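Local coordinates for Endoglucanase(Endo-1,4-beta-glucanase)protein (Pseudomonas stutzeri, PDB 6R2J), which probably hydrolyses beta-1,4-glycosidic bonds of cellulose as a family 5 endoglucanase, and binds cellobiose in the crystal, at residues Asp2-Asp7 with Ile52-Phe57; Ala12-Asn17 with Val278-Trp283. All coordinates share one frame; numbering follows the deposited sequence. Where two conformers were deposited one is given.

Contact 1: residues Asp2-Asp7 with Ile52-Phe57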
loop_
_atom_site.group_PDB
_atom_site.type_symbol
_atom_site.label_atom_id
_atom_site.label_comp_id
_atom_site.label_asym_id
_atom_site.label_seq_id
_atom_site.Cartn_x
_atom_site.Cartn_y
_atom_site.Cartn_z
ATOM N N ASP A 2 -0.698 15.674 6.399
ATOM C CA ASP A 2 0.697 15.675 6.849
ATOM C C ASP A 2 1.538 14.751 5.981
ATOM O O ASP A 2 2.354 13.979 6.503
ATOM C CB ASP A 2 0.803 15.239 8.307
ATOM C CG ASP A 2 -0.022 16.104 9.208
ATOM O OD1 ASP A 2 -0.681 17.027 8.659
ATOM O OD2 ASP A 2 -0.020 15.854 10.443
ATOM N N TRP A 3 1.350 14.839 4.661
ATOM C CA TRP A 3 2.098 14.007 3.740
ATOM C C TRP A 3 3.580 14.363 3.809
ATOM O O TRP A 3 3.929 15.544 3.914
ATOM C CB TRP A 3 1.586 14.214 2.317
ATOM C CG TRP A 3 1.890 13.052 1.467
ATOM C CD1 TRP A 3 2.982 12.881 0.665
ATOM C CD2 TRP A 3 1.109 11.866 1.348
ATOM N NE1 TRP A 3 2.944 11.647 0.081
ATOM C CE2 TRP A 3 1.795 11.006 0.462
ATOM C CE3 TRP A 3 -0.109 11.444 1.902
ATOM C CZ2 TRP A 3 1.301 9.753 0.097
ATOM C CZ3 TRP A 3 -0.608 10.194 1.527
ATOM C CH2 TRP A 3 0.105 9.366 0.628
ATOM N N PRO A 4 4.470 13.374 3.763
ATOM C CA PRO A 4 5.909 13.686 3.825
ATOM C C PRO A 4 6.310 14.568 2.651
ATOM O O PRO A 4 5.716 14.503 1.570
ATOM C CB PRO A 4 6.593 12.311 3.768
ATOM C CG PRO A 4 5.531 11.368 3.239
ATOM C CD PRO A 4 4.186 11.928 3.635
ATOM N N VAL A 5 7.287 15.439 2.900
ATOM C CA VAL A 5 7.746 16.417 1.920
ATOM C C VAL A 5 9.189 16.094 1.555
ATOM O O VAL A 5 9.929 15.499 2.339
ATOM C CB VAL A 5 7.621 17.876 2.413
ATOM C CG1 VAL A 5 6.183 18.247 2.683
ATOM C CG2 VAL A 5 8.480 18.057 3.636
ATOM N N ASN A 6 9.574 16.466 0.337
ATOM C CA ASN A 6 10.952 16.360 -0.107
ATOM C C ASN A 6 11.745 17.573 0.372
ATOM O O ASN A 6 11.200 18.656 0.580
ATOM C CB ASN A 6 11.022 16.297 -1.631
ATOM C CG ASN A 6 10.484 15.024 -2.188
ATOM O OD1 ASN A 6 10.282 14.032 -1.486
ATOM N ND2 ASN A 6 10.240 15.045 -3.469
ATOM N N ASP A 7 13.057 17.397 0.484
ATOM C CA ASP A 7 13.917 18.476 0.991
ATOM C C ASP A 7 13.921 19.707 0.072
ATOM O O ASP A 7 13.763 20.846 0.531
ATOM C CB ASP A 7 15.334 17.930 1.216
ATOM C CG ASP A 7 15.401 16.972 2.402
ATOM O OD1 ASP A 7 14.399 16.936 3.150
ATOM O OD2 ASP A 7 16.418 16.257 2.583
ATOM N N ILE A 52 13.794 8.571 -0.474
ATOM C CA ILE A 52 12.454 8.001 -0.342
ATOM C C ILE A 52 12.023 8.223 1.094
ATOM O O ILE A 52 12.709 7.789 2.031
ATOM C CB ILE A 52 12.435 6.503 -0.680
ATOM C CG1 ILE A 52 12.713 6.222 -2.155
ATOM C CG2 ILE A 52 11.105 5.925 -0.369
ATOM C CD1 ILE A 52 12.929 4.758 -2.475
ATOM N N ARG A 53 10.870 8.877 1.254
ATOM C CA ARG A 53 10.302 9.179 2.555
ATOM C C ARG A 53 8.951 8.515 2.791
ATOM O O ARG A 53 8.359 8.702 3.865
ATOM C CB ARG A 53 10.137 10.689 2.687
ATOM C CG ARG A 53 11.417 11.424 2.878
ATOM C CD ARG A 53 11.128 12.834 3.393
ATOM N NE ARG A 53 12.363 13.590 3.476
ATOM C CZ ARG A 53 12.976 13.874 4.610
ATOM N NH1 ARG A 53 12.440 13.491 5.774
ATOM N NH2 ARG A 53 14.116 14.550 4.575
ATOM N N LEU A 54 8.453 7.746 1.827
ATOM C CA LEU A 54 7.160 7.089 1.905
ATOM C C LEU A 54 7.349 5.577 1.913
ATOM O O LEU A 54 8.078 5.025 1.077
ATOM C CB LEU A 54 6.292 7.527 0.717
ATOM C CG LEU A 54 4.865 7.002 0.572
ATOM C CD1 LEU A 54 4.029 7.617 1.691
ATOM C CD2 LEU A 54 4.273 7.263 -0.799
ATOM N N ILE A 55 6.681 4.917 2.852
ATOM C CA ILE A 55 6.754 3.478 3.027
ATOM C C ILE A 55 5.338 2.944 3.226
ATOM O O ILE A 55 4.571 3.468 4.040
ATOM C CB ILE A 55 7.619 3.105 4.245
ATOM C CG1 ILE A 55 9.022 3.698 4.098
ATOM C CG2 ILE A 55 7.645 1.585 4.440
ATOM C CD1 ILE A 55 9.895 2.966 3.118
ATOM N N ARG A 56 4.999 1.897 2.481
ATOM C CA ARG A 56 3.800 1.112 2.722
ATOM C C ARG A 56 4.237 -0.197 3.364
ATOM O O ARG A 56 5.122 -0.886 2.841
ATOM C CB ARG A 56 3.010 0.848 1.435
ATOM C CG ARG A 56 1.761 -0.071 1.674
ATOM C CD ARG A 56 0.947 -0.058 0.424
ATOM N NE ARG A 56 -0.305 -0.816 0.392
ATOM C CZ ARG A 56 -0.458 -2.025 -0.132
ATOM N NH1 ARG A 56 0.580 -2.692 -0.621
ATOM N NH2 ARG A 56 -1.670 -2.553 -0.194
ATOM N N PHE A 57 3.645 -0.535 4.498
ATOM C CA PHE A 57 4.114 -1.694 5.252
ATOM C C PHE A 57 3.016 -2.716 5.491
ATOM O O PHE A 57 2.190 -2.535 6.406
ATOM C CB PHE A 57 4.734 -1.265 6.577
ATOM C CG PHE A 57 5.427 -2.388 7.275
ATOM C CD1 PHE A 57 6.660 -2.827 6.817
ATOM C CD2 PHE A 57 4.834 -3.053 8.327
ATOM C CE1 PHE A 57 7.337 -3.887 7.421
ATOM C CE2 PHE A 57 5.493 -4.150 8.921
ATOM C CZ PHE A 57 6.749 -4.543 8.478
#

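Contact 2: residues Ala12-Asn17 with Val278-Trp283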
loop_
_atom_site.group_PDB
_atom_site.type_symbol
_atom_site.label_atom_id
_atom_site.label_comp_id
_atom_site.label_asym_id
_atom_site.label_seq_id
_atom_site.Cartn_x
_atom_site.Cartn_y
_atom_site.Cartn_z
ATOM N N ALA A 12 6.877 13.917 -1.004
ATOM C CA ALA A 12 7.410 12.551 -1.119
ATOM C C ALA A 12 6.275 11.689 -1.657
ATOM O O ALA A 12 5.490 11.125 -0.897
ATOM C CB ALA A 12 7.923 12.009 0.208
ATOM N N LEU A 13 6.178 11.604 -2.996
ATOM C CA LEU A 13 5.079 10.914 -3.650
ATOM C C LEU A 13 5.380 9.439 -3.862
ATOM O O LEU A 13 4.487 8.602 -3.696
ATOM C CB LEU A 13 4.804 11.541 -5.016
ATOM C CG LEU A 13 4.175 12.929 -5.111
ATOM C CD1 LEU A 13 3.998 13.268 -6.621
ATOM C CD2 LEU A 13 2.818 13.033 -4.389
ATOM N N HIS A 14 6.617 9.101 -4.226
ATOM C CA HIS A 14 6.947 7.776 -4.740
ATOM C C HIS A 14 7.810 7.023 -3.751
ATOM O O HIS A 14 8.967 7.395 -3.488
ATOM C CB HIS A 14 7.597 7.882 -6.108
ATOM C CG HIS A 14 6.714 8.550 -7.106
ATOM N ND1 HIS A 14 5.419 8.140 -7.324
ATOM C CD2 HIS A 14 6.895 9.648 -7.873
ATOM C CE1 HIS A 14 4.851 8.936 -8.212
ATOM N NE2 HIS A 14 5.733 9.846 -8.573
ATOM N N GLY A 15 7.212 5.980 -3.189
ATOM C CA GLY A 15 7.806 5.264 -2.100
ATOM C C GLY A 15 7.912 3.814 -2.443
ATOM O O GLY A 15 7.914 3.464 -3.634
ATOM N N VAL A 16 7.979 2.975 -1.397
ATOM C CA VAL A 16 8.270 1.560 -1.542
ATOM C C VAL A 16 7.442 0.770 -0.552
ATOM O O VAL A 16 7.266 1.176 0.593
ATOM C CB VAL A 16 9.767 1.256 -1.303
ATOM C CG1 VAL A 16 10.663 1.827 -2.435
ATOM C CG2 VAL A 16 10.210 1.771 0.055
ATOM N N ASN A 17 6.987 -0.395 -0.979
ATOM C CA ASN A 17 6.500 -1.369 -0.029
ATOM C C ASN A 17 7.694 -2.091 0.598
ATOM O O ASN A 17 8.626 -2.486 -0.110
ATOM C CB ASN A 17 5.623 -2.385 -0.739
ATOM C CG ASN A 17 4.293 -1.820 -1.154
ATOM O OD1 ASN A 17 3.348 -1.824 -0.362
ATOM N ND2 ASN A 17 4.184 -1.388 -2.407
ATOM N N VAL A 278 0.097 12.216 -7.926
ATOM C CA VAL A 278 -0.488 11.007 -7.339
ATOM C C VAL A 278 0.669 10.147 -6.809
ATOM O O VAL A 278 1.590 9.837 -7.582
ATOM C CB VAL A 278 -1.342 10.222 -8.349
ATOM C CG1 VAL A 278 -1.579 8.827 -7.852
ATOM C CG2 VAL A 278 -2.652 10.975 -8.604
ATOM N N PRO A 279 0.693 9.834 -5.514
ATOM C CA PRO A 279 1.779 9.022 -4.969
ATOM C C PRO A 279 1.602 7.546 -5.319
ATOM O O PRO A 279 0.560 7.098 -5.817
ATOM C CB PRO A 279 1.692 9.284 -3.463
ATOM C CG PRO A 279 0.219 9.618 -3.204
ATOM C CD PRO A 279 -0.271 10.289 -4.484
ATOM N N SER A 280 2.670 6.792 -5.065
ATOM C CA SER A 280 2.745 5.396 -5.452
ATOM C C SER A 280 3.680 4.686 -4.493
ATOM O O SER A 280 4.478 5.321 -3.808
ATOM C CB SER A 280 3.333 5.253 -6.859
ATOM O OG SER A 280 4.736 5.526 -6.873
ATOM N N ALA A 281 3.607 3.359 -4.475
ATOM C CA ALA A 281 4.548 2.547 -3.715
ATOM C C ALA A 281 4.956 1.361 -4.573
ATOM O O ALA A 281 4.108 0.602 -5.050
ATOM C CB ALA A 281 3.953 2.105 -2.368
ATOM N N TYR A 282 6.262 1.257 -4.808
ATOM C CA TYR A 282 6.835 0.159 -5.555
ATOM C C TYR A 282 6.732 -1.131 -4.763
ATOM O O TYR A 282 6.958 -1.139 -3.560
ATOM C CB TYR A 282 8.321 0.451 -5.819
ATOM C CG TYR A 282 8.922 -0.586 -6.725
ATOM C CD1 TYR A 282 8.834 -0.441 -8.075
ATOM C CD2 TYR A 282 9.516 -1.730 -6.228
ATOM C CE1 TYR A 282 9.336 -1.361 -8.907
ATOM C CE2 TYR A 282 9.983 -2.675 -7.053
ATOM C CZ TYR A 282 9.889 -2.482 -8.406
ATOM O OH TYR A 282 10.327 -3.420 -9.286
ATOM N N TRP A 283 6.466 -2.242 -5.462
ATOM C CA TRP A 283 6.463 -3.582 -4.878
ATOM C C TRP A 283 7.647 -4.393 -5.402
ATOM O O TRP A 283 7.621 -4.820 -6.565
ATOM C CB TRP A 283 5.172 -4.294 -5.276
ATOM C CG TRP A 283 5.083 -5.642 -4.565
ATOM C CD1 TRP A 283 5.571 -6.865 -4.994
ATOM C CD2 TRP A 283 4.500 -5.879 -3.279
ATOM N NE1 TRP A 283 5.327 -7.828 -4.038
ATOM C CE2 TRP A 283 4.673 -7.248 -2.981
ATOM C CE3 TRP A 283 3.859 -5.060 -2.346
ATOM C CZ2 TRP A 283 4.209 -7.803 -1.786
ATOM C CZ3 TRP A 283 3.385 -5.612 -1.212
ATOM C CH2 TRP A 283 3.580 -6.959 -0.919
HETATM O O HOH W 1 7.121 4.347 -6.133
#

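Contact 1: residues Asp2-Asp7 with Ile52-Phe57
Asp7 and Arg53 form a salt bridge at the outer edge of this contact, with Asp7 OD1 2.8 Å from Arg53 NH2. The pairing is electrostatic more than directional: the N-H...OD1 angle is only 119°, so the bond is weak, the second bond, to OD2, is also weak, and the carboxylate and guanidinium planes stand 63° apart. Arginine suits the place because its length spans the gap between strand and loop. Its chain runs extended from CG to NE, with CD anti to CA (chi2 -164°), and passes alongside the loop at Val5, where CD lies 3.1 Å from Val5 O. In the conformer given here its other terminal nitrogen, NH1, is bonded to Gly91 O; a second conformer makes the grip on the guanidinium less certain.

Further in, the contact turns apolar. Pro4 CB rests 4.0 Å from Arg53 CB, and Pro4 CG meets Leu54 CD1 at 4.3 Å. Both methyls of Leu54 reach CZ2 of the Trp3 indole, CD1 at 3.8 Å. The broad indole can touch several strands at once, and its one polar atom, NE1, is satisfied by Ala12 O.

Trp3, Pro4 and Leu54 all touch Leu137 of strand 136-140, and Trp3 also meets Ile202 of strand 201-206. The N-terminal loop thus covers the interior of the barrel at the end where strand 54-59 begins, ahead of strand 14-18.

Contact 2: residues Ala12-Asn17 with Val278-Trp283
Tyr282 O accepts two hydrogen bonds from Asn17. The backbone N of Asn17 lies 2.7 Å from Tyr282 O, nearly along the C=O axis. Asn17 ND2, 3.0 Å from the same Tyr282 O, sits well above the carbonyl plane. The backbone ladder continues through Tyr282 N to Gly15 O and Gly15 N to Ser280 O. At its start, His14 ND1 and Ser280 OG lie 2.7 Å apart in a hydrogen bond at the ring edge; a water joins the same OG to Gly15 O. Ser280 OG is set between its own N and carbonyl carbon (chi1 73°), the rotamer that brings it to the imidazole. Leu13 CB covers one face of that ring, over its centre, and Leu13 CD2 packs on Pro279 CB at 4.0 Å.

These parallel bridges join the first strand, 14-18, to the last, 280-285, and so close the eight-stranded barrel of the TIM fold. His14, Val16, Ser280 and Tyr282 direct their side chains to one face of the sheet, where His14 and Ser280 meet Leu270 of helix 260-276; Asn274 binds His14 NE2. The methyl of Ala281 lies on the other face, 3.5 Å from Asn17 ND2, small enough to leave room for the amide.

Asn17 CG approaches Trp283 CE3 at 3.5 Å, with amide and ring planes 56° apart. Arg56 NH1 binds Asn17 OD1, and Gly251 O takes ND2, so the amide's rotation is fixed. An alanine here would probably leave Arg56 NH1 and Gly251 O without this mate, take the second donor from Tyr282 O, and open a gap where CG and OD1 lay against the indole. Trp283 in turn touches Tyr208, a residue of the glycan pocket.

Contact 2 is almost wholly buried near the middle of the chain, whereas contact 1 is partly buried and runs from the barrel interior out to the surface. Strand regularity divides their chemistry: contact 2 rests mainly on backbone bonds between adjacent strands, supplemented by buried polar side chains, contact 1 on apolar side chains and one peripheral ion pair, since the loop 2-7 forms no ladder with 52-57. They share a sheet, strand 54-59 flanking 14-18 opposite 280-285, and they touch directly: Ala12 N probably donates to Pro4 O. Ala12 and Arg56 are further shared residues, the second lying deeper in the barrel.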